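Local structure of putative NAD-dependent epimerase/dehydratase (Bacillus halodurans, 3E8X) at residues 49-54 and 68-73; 81-86 and 119-124. The protein probably works as an NADP-dependent epimerase, dehydratase or related oxidoreductase of the short-chain dehydrogenase type, its substrate being unknown. All coordinates share one frame; numbering follows the deposited sequence.

Interaction 1 (49-54 and 68-73); sequences VAMVRN and DIVVAN. With NAP (NADP nicotinamide-adenine-dinucleotide phosphate), chain B.
Arg53, whose CD comes to 4.4 Å from Asn73 ND2, lays its guanidinium over the adenine of NADP: N7A sits 3.4 Å above the centre of one face of the Arg53 group, and the 2'-phosphate phosphorus P2B lies in plane at its edge. In this conformer, one of two, Arg53 NE donates to O2X of the NADP 2'-phosphate over 3.0 Å, and NH1 makes weak bonds to O3X and O2B of the same group. The bend at chi3 (-93°) lets the aliphatic part cover the six-membered ring while the guanidinium reaches the phosphate. Asn73 OD1, held chiefly by Glu75 N, also accepts a weak bond from N6A of the cofactor at 3.3 Å. Both residues follow neighbouring parallel strands of a beta-alpha-beta unit in a Rossmann-type fold, where an arginine just past the second strand meets the 2'-phosphate, as in other NADP-dependent relatives. Four backbone hydrogen bonds zip the strands together, Val52 N to Val70 O (2.9 Å) running nearly along the C=O axis. On one face the side chains of Val49 and Val70 cross at about a right angle, CG1 against CG1, and selenomethionine Met51 sets CB 3.6 Å from Val70 CG2. On the other, Val52 CG2 meets Ile69 CG2, and Ala50 CB touches Ile69 CD1 at 3.7 Å.

Interaction 2 (81-86 and 119-124); sequences AFASID and EKRGIK
Ile123 and Phe82 carry the apolar part of this contact. The CD1 methyl of Ile123 comes in at the edge of the Phe82 ring, in its plane and 3.7 Å from CD2, and the two side chains cross at about a right angle. Ile123 CD1 also lies 3.9 Å from Ile85 CB. An extended chi2 (165°) carries CD1 forward into this corner, while the other branch, Ile123 CG2, rests 3.7 Å from Asp86 O. Cut back to an alanine, Ile123 would lose the CD1 methyl and is likely to leave a gap between the Phe82 ring edge and Ile85, with the ring less firmly placed.

A second kind of contact is made by Arg121, which lies alongside the backbone. Its extended chain puts Arg121 CD 3.4 Å from Phe82 CB, and one face of the guanidinium covers the peptide link from Phe82 to Ala83, with Ala83 N 3.9 Å above its centre. The charge itself is met by a salt bridge from NE to Glu117, with a weak bond from NH2 to Ser79 O.

Polar contact across the segments runs through water, which donates to Asp86 O (2.6 Å) and accepts from Lys124 N. The turn that brings Ile123 round is a Schellman motif: Gly122, with positive phi (78°), is the first residue past helix 100-121 and bonds back from its N to Glu119 O.

With no direct hydrogen bond between the segments, the join depends on side-chain shape and one bridging water, and Arg121 contributes contact surface while its charge is answered elsewhere.

In the fold
The two contacts come in series along the chain, interaction 1 closing before interaction 2 opens, and their centres lie about 15 Å apart within one Rossmann-type domain. Interaction 1 pairs strands 47-52 and 68-71, two parallel strands of the sheet; interaction 2 ties the loop leading into strand 87-90 to the end of helix 100-121, just ahead of strand 125-129. Strand 23-27 runs between strands 47-52 and 87-90. The two interactions meet directly where Val49 CG2 packs on Ile85 CD1 (3.8 Å) and where Ala81 CB touches Val70, Met51 and Ala72. These apolar contacts join the strands followed by the Arg53 and Asn73 that meet the 2'-phosphate and adenine of NADP to a loop-helix junction away from the annotated sites.

Interaction 1 (49-54 and 68-73)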
loop_
_atom_site.group_PDB
_atom_site.type_symbol
_atom_site.label_atom_id
_atom_site.label_comp_id
_atom_site.label_asym_id
_atom_site.label_seq_id
_atom_site.Cartn_x
_atom_site.Cartn_y
_atom_site.Cartn_z
ATOM N N VAL A 49 9.009 -17.222 19.711
ATOM C CA VAL A 49 9.647 -16.005 20.171
ATOM C C VAL A 49 8.588 -14.944 20.011
ATOM O O VAL A 49 8.170 -14.649 18.905
ATOM C CB VAL A 49 10.963 -15.681 19.383
ATOM C CG1 VAL A 49 11.569 -14.314 19.851
ATOM C CG2 VAL A 49 12.004 -16.860 19.500
ATOM N N ALA A 50 8.127 -14.391 21.138
ATOM C CA ALA A 50 7.062 -13.388 21.105
ATOM C C ALA A 50 7.649 -12.001 20.989
ATOM O O ALA A 50 8.492 -11.601 21.820
ATOM C CB ALA A 50 6.189 -13.503 22.376
HETATM N N MSE A 51 7.217 -11.265 19.969
HETATM C CA MSE A 51 7.571 -9.841 19.856
HETATM C C MSE A 51 6.434 -8.991 20.439
HETATM O O MSE A 51 5.267 -9.085 20.033
HETATM C CB MSE A 51 7.875 -9.421 18.401
HETATM C CG MSE A 51 8.154 -7.928 18.170
HETATM SE SE MSE A 51 8.634 -7.623 16.317
HETATM C CE MSE A 51 8.001 -5.769 15.848
ATOM N N VAL A 52 6.830 -8.142 21.371
ATOM C CA VAL A 52 5.925 -7.269 22.136
ATOM C C VAL A 52 6.458 -5.837 22.175
ATOM O O VAL A 52 7.649 -5.619 22.157
ATOM C CB VAL A 52 5.731 -7.801 23.602
ATOM C CG1 VAL A 52 5.108 -9.132 23.519
ATOM C CG2 VAL A 52 7.058 -7.917 24.353
ATOM N N ARG A 53 5.529 -4.887 22.224
ATOM C CA ARG A 53 5.823 -3.457 22.324
ATOM C C ARG A 53 6.361 -3.087 23.704
ATOM O O ARG A 53 7.222 -2.213 23.836
ATOM C CB ARG A 53 4.551 -2.641 22.082
ATOM C CG ARG A 53 4.136 -2.505 20.633
ATOM C CD ARG A 53 3.059 -1.422 20.454
ATOM N NE ARG A 53 1.676 -1.921 20.510
ATOM C CZ ARG A 53 0.623 -1.241 20.046
ATOM N NH1 ARG A 53 -0.596 -1.756 20.123
ATOM N NH2 ARG A 53 0.770 -0.039 19.489
ATOM N N ASN A 54 5.818 -3.709 24.755
ATOM C CA ASN A 54 6.386 -3.466 26.109
ATOM C C ASN A 54 6.673 -4.712 26.899
ATOM O O ASN A 54 5.953 -5.689 26.803
ATOM C CB ASN A 54 5.644 -2.395 26.931
ATOM C CG ASN A 54 4.245 -2.808 27.365
ATOM O OD1 ASN A 54 3.853 -2.660 28.538
ATOM N ND2 ASN A 54 3.463 -3.258 26.409
ATOM N N ASP A 68 10.950 -17.183 24.370
ATOM C CA ASP A 68 11.747 -15.960 24.476
ATOM C C ASP A 68 10.834 -14.796 24.147
ATOM O O ASP A 68 9.821 -14.978 23.501
ATOM C CB ASP A 68 12.959 -15.999 23.522
ATOM C CG ASP A 68 14.289 -16.197 24.258
ATOM O OD1 ASP A 68 14.583 -15.364 25.159
ATOM O OD2 ASP A 68 15.043 -17.160 23.936
ATOM N N ILE A 69 11.196 -13.622 24.626
ATOM C CA ILE A 69 10.451 -12.405 24.411
ATOM C C ILE A 69 11.450 -11.432 23.839
ATOM O O ILE A 69 12.662 -11.375 24.281
ATOM C CB ILE A 69 9.916 -11.821 25.743
ATOM C CG1 ILE A 69 8.975 -12.809 26.469
ATOM C CG2 ILE A 69 9.286 -10.470 25.544
ATOM C CD1 ILE A 69 7.691 -13.256 25.801
ATOM N N VAL A 70 10.995 -10.714 22.823
ATOM C CA VAL A 70 11.765 -9.615 22.262
ATOM C C VAL A 70 10.862 -8.390 22.252
ATOM O O VAL A 70 9.692 -8.459 21.817
ATOM C CB VAL A 70 12.328 -9.929 20.830
ATOM C CG1 VAL A 70 13.190 -11.146 20.881
ATOM C CG2 VAL A 70 11.179 -10.100 19.747
ATOM N N VAL A 71 11.422 -7.288 22.728
ATOM C CA VAL A 71 10.722 -6.016 22.877
ATOM C C VAL A 71 11.090 -5.161 21.655
ATOM O O VAL A 71 12.232 -4.782 21.478
ATOM C CB VAL A 71 11.125 -5.336 24.246
ATOM C CG1 VAL A 71 10.480 -3.931 24.422
ATOM C CG2 VAL A 71 10.786 -6.297 25.403
ATOM N N ALA A 72 10.117 -4.933 20.773
ATOM C CA ALA A 72 10.344 -4.214 19.532
ATOM C C ALA A 72 8.994 -3.692 19.066
ATOM O O ALA A 72 7.971 -4.150 19.523
ATOM C CB ALA A 72 10.966 -5.119 18.489
ATOM N N ASN A 73 9.023 -2.715 18.167
ATOM C CA ASN A 73 7.854 -1.967 17.740
ATOM C C ASN A 73 7.958 -1.864 16.209
ATOM O O ASN A 73 8.965 -1.466 15.693
ATOM C CB ASN A 73 7.920 -0.604 18.461
ATOM C CG ASN A 73 6.773 0.326 18.150
ATOM O OD1 ASN A 73 6.246 0.372 17.058
ATOM N ND2 ASN A 73 6.426 1.144 19.135
HETATM P PA NAP B . -5.451 -8.506 17.641
HETATM O O1A NAP B . -5.841 -7.046 17.391
HETATM O O2A NAP B . -5.955 -9.217 18.878
HETATM O O5B NAP B . -3.838 -8.568 17.507
HETATM C C5B NAP B . -3.036 -7.489 16.993
HETATM C C4B NAP B . -1.704 -7.330 17.724
HETATM O O4B NAP B . -0.918 -6.398 16.959
HETATM C C3B NAP B . -1.792 -6.757 19.162
HETATM O O3B NAP B . -1.219 -7.609 20.170
HETATM C C2B NAP B . -0.986 -5.469 19.112
HETATM O O2B NAP B . -0.200 -5.151 20.286
HETATM C C1B NAP B . -0.081 -5.732 17.898
HETATM N N9A NAP B . 0.505 -4.453 17.421
HETATM C C8A NAP B . -0.159 -3.319 17.147
HETATM N N7A NAP B . 0.730 -2.371 16.792
HETATM C C5A NAP B . 1.957 -2.929 16.845
HETATM C C6A NAP B . 3.251 -2.460 16.594
HETATM N N6A NAP B . 3.444 -1.186 16.195
HETATM N N1A NAP B . 4.322 -3.268 16.768
HETATM C C2A NAP B . 4.138 -4.527 17.169
HETATM N N3A NAP B . 2.908 -5.016 17.423
HETATM C C4A NAP B . 1.804 -4.238 17.262
HETATM O O3 NAP B . -5.957 -9.357 16.337
HETATM P PN NAP B . -6.380 -10.933 16.258
HETATM O O1N NAP B . -7.848 -10.997 16.580
HETATM O O2N NAP B . -5.276 -11.703 16.947
HETATM O O5D NAP B . -6.405 -11.264 14.687
HETATM C C5D NAP B . -5.200 -11.490 13.966
HETATM C C4D NAP B . -5.345 -10.822 12.610
HETATM O O4D NAP B . -6.404 -11.404 11.849
HETATM C C3D NAP B . -5.693 -9.347 12.749
HETATM O O3D NAP B . -4.481 -8.599 12.930
HETATM C C2D NAP B . -6.527 -9.044 11.500
HETATM O O2D NAP B . -5.818 -8.310 10.526
HETATM C C1D NAP B . -6.897 -10.428 10.915
HETATM N N1N NAP B . -8.348 -10.657 10.629
HETATM C C2N NAP B . -9.329 -10.284 11.487
HETATM C C3N NAP B . -10.682 -10.540 11.176
HETATM C C7N NAP B . -11.813 -10.180 12.113
HETATM O O7N NAP B . -12.920 -10.724 11.947
HETATM N N7N NAP B . -11.567 -9.332 13.126
HETATM C C4N NAP B . -10.999 -11.182 9.977
HETATM C C5N NAP B . -9.976 -11.558 9.123
HETATM C C6N NAP B . -8.667 -11.284 9.480
HETATM P P2B NAP B . -0.808 -4.710 21.741
HETATM O O1X NAP B . -1.062 -5.989 22.492
HETATM O O2X NAP B . 0.315 -3.890 22.369
HETATM O O3X NAP B . -2.085 -3.977 21.387
#

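Interaction 2 (81-86 and 119-124)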
loop_
_atom_site.group_PDB
_atom_site.type_symbol
_atom_site.label_atom_id
_atom_site.label_comp_id
_atom_site.label_asym_id
_atom_site.label_seq_id
_atom_site.Cartn_x
_atom_site.Cartn_y
_atom_site.Cartn_z
ATOM N N ALA A 81 14.963 -7.917 16.574
ATOM C CA ALA A 81 13.937 -8.955 16.812
ATOM C C ALA A 81 14.155 -10.208 15.982
ATOM O O ALA A 81 13.730 -11.278 16.394
ATOM C CB ALA A 81 12.547 -8.402 16.523
ATOM N N PHE A 82 14.846 -10.064 14.847
ATOM C CA PHE A 82 14.970 -11.130 13.838
ATOM C C PHE A 82 16.223 -11.982 14.005
ATOM O O PHE A 82 16.453 -12.886 13.217
ATOM C CB PHE A 82 14.899 -10.534 12.440
ATOM C CG PHE A 82 13.512 -10.127 12.030
ATOM C CD1 PHE A 82 12.919 -9.006 12.554
ATOM C CD2 PHE A 82 12.806 -10.854 11.113
ATOM C CE1 PHE A 82 11.617 -8.650 12.189
ATOM C CE2 PHE A 82 11.537 -10.470 10.730
ATOM C CZ PHE A 82 10.950 -9.371 11.281
ATOM N N ALA A 83 16.974 -11.723 15.071
ATOM C CA ALA A 83 18.189 -12.464 15.411
ATOM C C ALA A 83 17.879 -13.898 15.798
ATOM O O ALA A 83 16.941 -14.155 16.556
ATOM C CB ALA A 83 18.927 -11.767 16.550
ATOM N N SER A 84 18.671 -14.832 15.284
ATOM C CA SER A 84 18.455 -16.276 15.511
ATOM C C SER A 84 17.041 -16.804 15.265
ATOM O O SER A 84 16.544 -17.601 16.042
ATOM C CB SER A 84 18.927 -16.663 16.904
ATOM O OG SER A 84 20.303 -16.307 17.050
ATOM N N ILE A 85 16.435 -16.436 14.146
ATOM C CA ILE A 85 15.060 -16.822 13.812
ATOM C C ILE A 85 15.025 -17.718 12.560
ATOM O O ILE A 85 15.725 -17.461 11.623
ATOM C CB ILE A 85 14.153 -15.531 13.613
ATOM C CG1 ILE A 85 13.895 -14.798 14.953
ATOM C CG2 ILE A 85 12.793 -15.838 12.894
ATOM C CD1 ILE A 85 13.357 -15.628 16.151
ATOM N N ASP A 86 14.198 -18.765 12.556
ATOM C CA ASP A 86 14.073 -19.679 11.410
ATOM C C ASP A 86 12.829 -19.406 10.558
ATOM O O ASP A 86 12.797 -19.773 9.390
ATOM C CB ASP A 86 13.977 -21.142 11.894
ATOM C CG ASP A 86 15.192 -21.584 12.674
ATOM O OD1 ASP A 86 16.301 -21.383 12.157
ATOM O OD2 ASP A 86 15.056 -22.138 13.783
ATOM N N GLU A 119 14.044 -11.012 4.210
ATOM C CA GLU A 119 14.946 -11.132 3.050
ATOM C C GLU A 119 16.400 -10.760 3.348
ATOM O O GLU A 119 17.330 -11.510 3.001
ATOM C CB GLU A 119 14.440 -10.295 1.879
ATOM C CG GLU A 119 13.036 -10.698 1.513
ATOM C CD GLU A 119 12.664 -10.445 0.116
ATOM O OE1 GLU A 119 12.192 -9.318 -0.142
ATOM O OE2 GLU A 119 12.796 -11.380 -0.698
ATOM N N LYS A 120 16.566 -9.585 3.955
ATOM C CA LYS A 120 17.847 -9.055 4.378
ATOM C C LYS A 120 18.624 -10.112 5.173
ATOM O O LYS A 120 19.775 -10.402 4.900
ATOM C CB LYS A 120 17.541 -7.791 5.204
ATOM C CG LYS A 120 18.685 -7.007 5.771
ATOM C CD LYS A 120 18.168 -5.754 6.517
ATOM C CE LYS A 120 17.222 -4.883 5.645
ATOM N NZ LYS A 120 17.218 -3.420 6.029
ATOM N N ARG A 121 17.957 -10.691 6.159
ATOM C CA ARG A 121 18.562 -11.711 7.028
ATOM C C ARG A 121 18.647 -13.137 6.465
ATOM O O ARG A 121 19.370 -13.946 7.003
ATOM C CB ARG A 121 17.863 -11.722 8.382
ATOM C CG ARG A 121 18.203 -10.449 9.189
ATOM C CD ARG A 121 17.754 -10.636 10.604
ATOM N NE ARG A 121 18.064 -9.526 11.506
ATOM C CZ ARG A 121 19.016 -9.575 12.442
ATOM N NH1 ARG A 121 19.796 -10.651 12.588
ATOM N NH2 ARG A 121 19.187 -8.536 13.241
ATOM N N GLY A 122 17.984 -13.423 5.358
ATOM C CA GLY A 122 17.989 -14.763 4.807
ATOM C C GLY A 122 17.066 -15.742 5.535
ATOM O O GLY A 122 17.243 -16.929 5.396
ATOM N N ILE A 123 16.070 -15.233 6.287
ATOM C CA ILE A 123 15.058 -16.070 6.928
ATOM C C ILE A 123 14.064 -16.459 5.834
ATOM O O ILE A 123 13.379 -15.612 5.292
ATOM C CB ILE A 123 14.352 -15.316 8.068
ATOM C CG1 ILE A 123 15.356 -14.886 9.134
ATOM C CG2 ILE A 123 13.253 -16.193 8.722
ATOM C CD1 ILE A 123 14.792 -13.839 10.105
ATOM N N LYS A 124 14.003 -17.720 5.477
ATOM C CA LYS A 124 13.257 -18.139 4.281
ATOM C C LYS A 124 11.741 -18.272 4.521
ATOM O O LYS A 124 10.943 -17.947 3.665
ATOM C CB LYS A 124 13.829 -19.470 3.712
ATOM C CG LYS A 124 15.271 -19.345 3.198
ATOM C CD LYS A 124 15.387 -19.029 1.662
ATOM C CE LYS A 124 14.457 -17.880 1.054
ATOM N NZ LYS A 124 13.795 -18.398 -0.221
HETATM O O HOH W 1 14.142 -20.190 7.166
#